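Local coordinates for protein PfVFT1 (Plasmodium falciparum, PDB 5JKQ) that probably binds a small solute, of still unestablished identity, between the two lobes of its Venus flytrap fold, at residues K14-I19 against D66-E71; K76-G81 against D123-A128; I144-N149 against H276-K281. The protein carries 3 engineered substitutions. One frame throughout, in Å; residues are numbered along the deposited sequence.

Contact 1. Residues K14-I19 against D66-E71; sequences KRLIDI and DDVLSE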
# COMPACT_ATOMS: atom_id res chain seq x y z
N LYS A 14 -6.09 -13.66 13.37
CA LYS A 14 -5.56 -14.62 12.41
C LYS A 14 -6.59 -14.99 11.35
O LYS A 14 -6.31 -14.92 10.15
CB LYS A 14 -5.07 -15.89 13.12
CG LYS A 14 -4.17 -16.76 12.24
CD LYS A 14 -4.52 -18.22 12.38
CE LYS A 14 -3.63 -19.11 11.53
NZ LYS A 14 -3.79 -18.83 10.07
N ARG A 15 -7.77 -15.40 11.80
CA ARG A 15 -8.83 -15.80 10.88
C ARG A 15 -9.33 -14.60 10.06
O ARG A 15 -9.72 -14.75 8.91
CB ARG A 15 -9.98 -16.45 11.64
CG ARG A 15 -11.01 -17.13 10.75
CD ARG A 15 -11.85 -18.11 11.56
NE ARG A 15 -12.57 -17.45 12.65
CZ ARG A 15 -13.90 -17.41 12.78
NH1 ARG A 15 -14.69 -18.01 11.90
NH2 ARG A 15 -14.43 -16.78 13.82
N LEU A 16 -9.31 -13.42 10.68
CA LEU A 16 -9.68 -12.19 9.98
C LEU A 16 -8.71 -11.93 8.83
O LEU A 16 -9.12 -11.54 7.74
CB LEU A 16 -9.69 -11.01 10.95
CG LEU A 16 -9.75 -9.60 10.36
CD1 LEU A 16 -11.01 -9.39 9.53
CD2 LEU A 16 -9.66 -8.55 11.47
N ILE A 17 -7.42 -12.15 9.08
CA ILE A 17 -6.40 -11.94 8.06
C ILE A 17 -6.53 -12.97 6.94
O ILE A 17 -6.35 -12.65 5.77
CB ILE A 17 -4.98 -12.02 8.67
CG1 ILE A 17 -4.75 -10.84 9.61
CG2 ILE A 17 -3.89 -12.00 7.59
CD1 ILE A 17 -3.65 -11.06 10.62
N ASP A 18 -6.85 -14.21 7.31
CA ASP A 18 -6.93 -15.29 6.34
C ASP A 18 -8.12 -15.14 5.40
O ASP A 18 -7.98 -15.28 4.18
CB ASP A 18 -7.00 -16.64 7.05
CG ASP A 18 -5.74 -16.95 7.83
OD1 ASP A 18 -4.66 -16.44 7.47
OD2 ASP A 18 -5.83 -17.71 8.82
N ILE A 19 -9.30 -14.85 5.95
CA ILE A 19 -10.48 -14.68 5.13
C ILE A 19 -10.33 -13.42 4.28
O ILE A 19 -10.84 -13.33 3.17
CB ILE A 19 -11.77 -14.61 5.98
CG1 ILE A 19 -13.00 -14.85 5.10
CG2 ILE A 19 -11.87 -13.27 6.73
CD1 ILE A 19 -14.22 -15.30 5.87
N ASP A 66 -13.20 -17.71 19.53
CA ASP A 66 -13.09 -16.49 20.32
C ASP A 66 -12.05 -15.57 19.70
O ASP A 66 -10.94 -15.43 20.20
CB ASP A 66 -12.73 -16.81 21.78
CG ASP A 66 -12.84 -15.60 22.69
OD1 ASP A 66 -13.04 -14.47 22.19
OD2 ASP A 66 -12.73 -15.77 23.93
N ASP A 67 -12.42 -14.94 18.58
CA ASP A 67 -11.51 -14.06 17.86
C ASP A 67 -12.23 -12.81 17.35
O ASP A 67 -13.41 -12.62 17.61
CB ASP A 67 -10.86 -14.83 16.69
CG ASP A 67 -11.86 -15.25 15.63
OD1 ASP A 67 -13.08 -15.20 15.89
OD2 ASP A 67 -11.41 -15.65 14.53
N VAL A 68 -11.50 -11.97 16.63
CA VAL A 68 -12.04 -10.71 16.12
C VAL A 68 -13.13 -10.95 15.09
O VAL A 68 -14.13 -10.24 15.06
CB VAL A 68 -10.92 -9.84 15.50
CG1 VAL A 68 -11.49 -8.67 14.70
CG2 VAL A 68 -9.99 -9.33 16.59
N LEU A 69 -12.96 -11.96 14.24
CA LEU A 69 -13.91 -12.20 13.16
C LEU A 69 -15.28 -12.56 13.73
O LEU A 69 -16.31 -12.15 13.18
CB LEU A 69 -13.43 -13.31 12.23
CG LEU A 69 -14.25 -13.46 10.94
CD1 LEU A 69 -14.07 -12.25 10.04
CD2 LEU A 69 -13.89 -14.73 10.20
N SER A 70 -15.30 -13.31 14.82
CA SER A 70 -16.56 -13.68 15.47
C SER A 70 -17.31 -12.45 15.97
O SER A 70 -18.54 -12.43 15.97
CB SER A 70 -16.31 -14.65 16.62
OG SER A 70 -16.01 -15.95 16.13
N GLU A 71 -16.58 -11.43 16.39
CA GLU A 71 -17.19 -10.17 16.81
C GLU A 71 -17.81 -9.47 15.61
O GLU A 71 -18.95 -9.00 15.67
CB GLU A 71 -16.17 -9.26 17.49
CG GLU A 71 -15.51 -9.86 18.72
CD GLU A 71 -14.48 -8.93 19.34
OE1 GLU A 71 -14.37 -7.77 18.89
OE2 GLU A 71 -13.78 -9.36 20.28
O HOH W 1 -8.54 -15.94 14.44
O HOH W 2 -10.15 -13.28 13.57
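Leu-16 and Leu-69 bring the first turns of helix 14-29 and helix 68-75 together, their CA atoms 5.3 Å apart. The polar side of the contact belongs to Arg-15 and Asp-67. A two-bonded salt bridge joins them: Arg-15 NE donates to Asp-67 OD2 at 2.8 Å and NH2 to OD1 at 2.9 Å, so the acid meets the NE side of the guanidinium. Guanidinium and carboxylate are nearly coplanar, 12° apart, and the bend of the arginine chain (chi3 60°) swings NE back to the acid. NH2 uses the syn lone pair of OD1. The same oxygen also takes the backbone N-H of Ser-70 at 3.1 Å, from above the carboxylate plane; Asp-67 is the N-cap of helix 68-75. Ser-70 OG bonds to Ile-65 O, while Arg-15 NH1 reaches the carbonyls of Asn-60 and Lys-62, so the loop before the helix is tied in.

One face of the guanidinium is covered by Leu-69, whose CD2 sits over its centre, 3.7 Å from Arg-15 CZ. Leu-69 CD1 turns instead to Ile-19 CG2, 4.1 Å away, and Leu-16 CD2 meets Val-68 CG1 at 3.7 Å. These apolar groups continue towards Trp-111 and Ile-114 of helix 102-118.

Between the backbones, water 1 accepts from Arg-15 N and donates to Asp-67 OD2; water 2 accepts from Leu-69 N and, weakly, from Leu-16 N, and donates weakly to Asp-67 OD2. One largely buried carboxylate thus serves the starts of both helices, and the arginine and the N-H of Ser-70 probably stabilise its negative charge, with water relaying further N-H groups.

Contact 2. Residues K76-G81 against D123-A128; sequences KEVKIG and DAINIA. Engineered in segment 123-128: Ala-128 (natural residue Thr).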
# COMPACT_ATOMS: atom_id res chain seq x y z
N LYS A 76 -22.41 -7.98 12.44
CA LYS A 76 -22.49 -7.71 11.00
C LYS A 76 -21.86 -6.36 10.68
O LYS A 76 -22.40 -5.58 9.89
CB LYS A 76 -23.94 -7.76 10.50
CG LYS A 76 -24.51 -9.17 10.34
CD LYS A 76 -25.85 -9.12 9.62
CE LYS A 76 -26.34 -10.51 9.21
NZ LYS A 76 -26.75 -11.35 10.38
N GLU A 77 -20.72 -6.07 11.31
CA GLU A 77 -20.02 -4.82 11.08
C GLU A 77 -18.52 -4.93 11.35
O GLU A 77 -18.10 -5.58 12.30
CB GLU A 77 -20.61 -3.70 11.94
CG GLU A 77 -19.91 -2.36 11.78
CD GLU A 77 -20.61 -1.24 12.52
OE1 GLU A 77 -21.67 -0.78 12.06
OE2 GLU A 77 -20.08 -0.80 13.57
N VAL A 78 -17.73 -4.29 10.49
CA VAL A 78 -16.29 -4.17 10.68
C VAL A 78 -15.91 -2.70 10.75
O VAL A 78 -16.43 -1.88 9.99
CB VAL A 78 -15.51 -4.88 9.55
CG1 VAL A 78 -15.89 -4.33 8.19
CG2 VAL A 78 -14.00 -4.77 9.79
N LYS A 79 -15.00 -2.37 11.66
CA LYS A 79 -14.51 -1.01 11.82
C LYS A 79 -13.13 -0.85 11.19
O LYS A 79 -12.18 -1.51 11.61
CB LYS A 79 -14.45 -0.63 13.30
CG LYS A 79 -15.75 -0.82 14.06
CD LYS A 79 -15.59 -0.43 15.52
CE LYS A 79 -16.67 -1.02 16.40
NZ LYS A 79 -16.17 -1.28 17.78
N ILE A 80 -13.04 0.02 10.19
CA ILE A 80 -11.78 0.26 9.49
C ILE A 80 -11.24 1.64 9.85
O ILE A 80 -12.01 2.60 9.99
CB ILE A 80 -11.95 0.15 7.95
CG1 ILE A 80 -12.12 -1.31 7.53
CG2 ILE A 80 -10.74 0.70 7.20
CD1 ILE A 80 -13.48 -1.89 7.79
N GLY A 81 -9.93 1.73 10.00
CA GLY A 81 -9.26 2.97 10.34
C GLY A 81 -8.52 3.56 9.16
O GLY A 81 -7.87 2.85 8.39
N ASP A 123 -24.04 -7.35 1.01
CA ASP A 123 -24.28 -6.24 1.94
C ASP A 123 -24.49 -6.70 3.38
O ASP A 123 -24.88 -5.90 4.23
CB ASP A 123 -25.49 -5.43 1.48
CG ASP A 123 -25.29 -4.81 0.12
OD1 ASP A 123 -24.15 -4.39 -0.18
OD2 ASP A 123 -26.27 -4.74 -0.65
N ALA A 124 -24.24 -7.97 3.65
CA ALA A 124 -24.49 -8.54 4.97
C ALA A 124 -23.70 -7.81 6.05
O ALA A 124 -24.25 -7.44 7.09
CB ALA A 124 -24.14 -10.02 4.98
N ILE A 125 -22.41 -7.59 5.80
CA ILE A 125 -21.55 -6.93 6.77
C ILE A 125 -21.37 -5.46 6.40
O ILE A 125 -20.98 -5.14 5.27
CB ILE A 125 -20.17 -7.62 6.86
CG1 ILE A 125 -20.36 -9.09 7.25
CG2 ILE A 125 -19.28 -6.93 7.88
CD1 ILE A 125 -19.12 -9.94 7.07
N ASN A 126 -21.66 -4.59 7.35
CA ASN A 126 -21.52 -3.15 7.14
C ASN A 126 -20.08 -2.70 7.36
O ASN A 126 -19.41 -3.19 8.27
CB ASN A 126 -22.47 -2.39 8.07
CG ASN A 126 -22.42 -0.89 7.84
OD1 ASN A 126 -23.02 -0.37 6.90
ND2 ASN A 126 -21.72 -0.18 8.72
N ILE A 127 -19.61 -1.79 6.52
CA ILE A 127 -18.29 -1.19 6.67
C ILE A 127 -18.42 0.15 7.38
O ILE A 127 -19.06 1.07 6.87
CB ILE A 127 -17.58 -1.01 5.31
CG1 ILE A 127 -17.30 -2.36 4.66
CG2 ILE A 127 -16.27 -0.25 5.47
CD1 ILE A 127 -18.35 -2.80 3.67
N ALA A 128 -17.83 0.25 8.56
CA ALA A 128 -17.83 1.49 9.34
C ALA A 128 -16.43 2.10 9.36
O ALA A 128 -15.53 1.58 10.02
CB ALA A 128 -18.32 1.23 10.75
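Lys-76 O and Asn-126 N, 2.8 Å apart, make the first of four backbone hydrogen bonds between segments 76-81 and 123-128, just ahead of strand 77-83. The ladder continues with Val-78 N to Asn-126 O at 3.0 Å, Ala-128 N to Val-78 O at 2.9 Å and Ile-80 N to Ala-128 O at 2.9 Å, so Val-78 uses both its N-H and its carbonyl on this neighbour. Over residues 77-81 and 126-128 the strands run parallel, 26° apart in direction.

On one face Glu-77 and Asn-126 extend alongside each other. Their end groups are turned 49° from each other, and the bond from Asn-126 ND2 to Glu-77 OE1 is weak, at 3.4 Å. The CB of Ala-128, an engineered residue that replaces Thr, lies 3.8 Å from Glu-77 CD.

The face carrying Val-78 and Ile-127 is apolar. Val-78 CG1, set between its own N and carbonyl carbon (chi1 57°), lies 4.3 Å from Ile-125 CG2 and equally far from Ile-127 CG1. Ile-80 CD1 meets Ile-127 CG2 at 4.0 Å. Trp-111 and Met-107 of helix 102-118 cover this face, with Ile-72 of helix 68-75 under Val-78 and Ile-125. Strand, helix 102-118 and parallel neighbouring strand form a beta-alpha-beta crossover. At the entry, Lys-76 has positive phi and is the C-prime residue of a Schellman motif, which ends helix 68-75 and turns the chain into strand 77-83.

Cohesion therefore rests on the backbone ladder and the helix-covered isoleucines and valine, with the weak Glu-77 to Asn-126 bond adding little.

Contact 3. Residues I144-N149 against H276-K281; sequences IHMTDN and HSAYFK
Thr-147 and Tyr-279 join strand 146-147, an outermost strand of the three-stranded parallel sheet, to the end of the long strand 265-281, the two running in nearly opposite directions. The stronger link is made by a side chain: Tyr-279 N donates to Thr-147 OG1 at 2.8 Å. That hydroxyl, held between its own N and carbonyl carbon (chi1 69°), donates in turn to Asp-148 O at 3.1 Å and lies at the edge of the tyrosine ring, in its plane. The return bond, Thr-147 N to Tyr-279 O, is weak at 3.3 Å. Further along, water 3 accepts from Lys-281 N and donates to His-145 O, bridging the backbones where they do not bond directly.

Long strand 265-281 also pairs with strands 168-170 and 175-184 of the mixed sheet, so the contact knits that sheet to the parallel one of a Venus flytrap lobe. Ala-278 packs on Tyr-20 of helix 14-29, and Met-146 on Met-107 and Trp-111 of helix 102-118.

The selenomethionine chain of Met-146 runs alongside Phe-280. Met-146 CG comes to 3.5 Å from Phe-280 CE2, and SE stands 5.3 Å from the ring centroid, 62° off its normal, an oblique Met-aromatic contact. The chain bends at chi3 (88°), taking CE to 3.6 Å from Ala-278 CB. Asn-149 OD1 lies 3.6 Å from Ala-278 CB while accepting a hydrogen bond from Tyr-20 OH.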
# COMPACT_ATOMS: atom_id res chain seq x y z
N ILE A 144 -10.46 -0.08 16.29
CA ILE A 144 -10.73 -0.57 14.94
C ILE A 144 -10.26 -2.01 14.80
O ILE A 144 -9.37 -2.46 15.53
CB ILE A 144 -10.05 0.30 13.87
CG1 ILE A 144 -8.57 0.51 14.23
CG2 ILE A 144 -10.77 1.64 13.74
CD1 ILE A 144 -7.76 1.27 13.20
N HIS A 145 -10.86 -2.74 13.87
CA HIS A 145 -10.43 -4.10 13.55
C HIS A 145 -9.31 -4.07 12.51
O HIS A 145 -8.50 -5.00 12.44
CB HIS A 145 -11.61 -4.93 13.03
CG HIS A 145 -12.79 -4.96 13.95
ND1 HIS A 145 -14.08 -4.74 13.52
CD2 HIS A 145 -12.87 -5.20 15.28
CE1 HIS A 145 -14.90 -4.83 14.55
NE2 HIS A 145 -14.20 -5.11 15.63
N MSE A 146 -9.27 -3.00 11.73
CA MSE A 146 -8.41 -2.91 10.56
C MSE A 146 -7.99 -1.50 10.21
O MSE A 146 -8.73 -0.55 10.46
CB MSE A 146 -9.12 -3.47 9.34
CG MSE A 146 -9.05 -4.95 9.15
SE MSE A 146 -10.00 -5.36 7.50
CE MSE A 146 -8.51 -5.15 6.26
N THR A 147 -6.84 -1.38 9.57
CA THR A 147 -6.49 -0.17 8.85
C THR A 147 -6.99 -0.30 7.42
O THR A 147 -7.32 -1.41 6.98
CB THR A 147 -4.97 0.09 8.83
OG1 THR A 147 -4.33 -0.90 8.02
CG2 THR A 147 -4.39 0.05 10.24
N ASP A 148 -7.07 0.81 6.71
CA ASP A 148 -7.37 0.78 5.29
C ASP A 148 -6.24 0.05 4.56
O ASP A 148 -5.17 -0.15 5.13
CB ASP A 148 -7.54 2.20 4.74
CG ASP A 148 -8.21 2.23 3.38
OD1 ASP A 148 -7.58 1.81 2.40
OD2 ASP A 148 -9.38 2.69 3.30
N ASN A 149 -6.47 -0.35 3.32
CA ASN A 149 -5.47 -1.10 2.56
C ASN A 149 -4.37 -0.23 1.96
O ASN A 149 -3.34 -0.75 1.54
CB ASN A 149 -6.13 -1.89 1.43
CG ASN A 149 -7.17 -2.88 1.94
OD1 ASN A 149 -6.83 -3.88 2.57
ND2 ASN A 149 -8.43 -2.61 1.65
N HIS A 276 1.32 -1.91 -0.78
CA HIS A 276 0.28 -1.43 0.13
C HIS A 276 -0.36 -2.61 0.86
O HIS A 276 -0.65 -3.63 0.24
CB HIS A 276 -0.79 -0.65 -0.63
CG HIS A 276 -0.26 0.52 -1.40
ND1 HIS A 276 0.00 1.74 -0.81
CD2 HIS A 276 0.04 0.66 -2.71
CE1 HIS A 276 0.45 2.57 -1.72
NE2 HIS A 276 0.49 1.95 -2.88
N SER A 277 -0.58 -2.47 2.16
CA SER A 277 -1.17 -3.54 2.95
C SER A 277 -2.02 -3.01 4.11
O SER A 277 -1.89 -1.85 4.52
CB SER A 277 -0.08 -4.46 3.49
OG SER A 277 0.90 -3.73 4.19
N ALA A 278 -2.89 -3.87 4.62
CA ALA A 278 -3.67 -3.56 5.81
C ALA A 278 -2.93 -4.06 7.05
O ALA A 278 -2.14 -5.00 6.96
CB ALA A 278 -5.05 -4.19 5.72
N TYR A 279 -3.19 -3.43 8.19
CA TYR A 279 -2.54 -3.81 9.44
C TYR A 279 -3.56 -4.25 10.49
O TYR A 279 -4.68 -3.75 10.53
CB TYR A 279 -1.69 -2.65 9.97
CG TYR A 279 -0.42 -2.44 9.16
CD1 TYR A 279 -0.43 -1.64 8.02
CD2 TYR A 279 0.77 -3.04 9.53
CE1 TYR A 279 0.72 -1.45 7.27
CE2 TYR A 279 1.93 -2.86 8.79
CZ TYR A 279 1.90 -2.06 7.66
OH TYR A 279 3.05 -1.88 6.93
N PHE A 280 -3.15 -5.21 11.31
CA PHE A 280 -4.02 -5.83 12.30
C PHE A 280 -3.33 -5.91 13.66
O PHE A 280 -2.11 -5.72 13.75
CB PHE A 280 -4.43 -7.24 11.86
CG PHE A 280 -4.93 -7.31 10.44
CD1 PHE A 280 -4.04 -7.28 9.37
CD2 PHE A 280 -6.28 -7.44 10.17
CE1 PHE A 280 -4.50 -7.35 8.07
CE2 PHE A 280 -6.74 -7.52 8.87
CZ PHE A 280 -5.85 -7.47 7.82
N LYS A 281 -4.10 -6.18 14.70
CA LYS A 281 -3.55 -6.41 16.04
C LYS A 281 -3.38 -7.91 16.27
O LYS A 281 -4.36 -8.64 16.38
CB LYS A 281 -4.47 -5.81 17.10
CG LYS A 281 -3.82 -5.69 18.48
CD LYS A 281 -4.80 -5.14 19.50
CE LYS A 281 -4.09 -4.73 20.78
NZ LYS A 281 -3.34 -5.85 21.40
O HOH W 3 -6.89 -6.28 14.76

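The three contacts lie in series along the chain, their centres about 13 Å apart. Contact 1 and contact 2 do not touch, their nearest atoms being about 5 Å apart, yet helix 68-75 leads directly into strand 77-83. Contact 3 meets both. Leu-16 and Ile-17 pack on Phe-280, with Ile-17 CG1 3.6 Å from Phe-280 CG, and Val-68 rests on His-145. Towards contact 2 the parallel sheet continues: Gly-81 O and Asp-148 N, 2.8 Å apart, are a probable hydrogen bond. The centre of contact 3 lies about 10 Å from the chain's centre, against about 22 and 21 Å for those of contacts 1 and 2, nearest the middle of the two-lobed molecule.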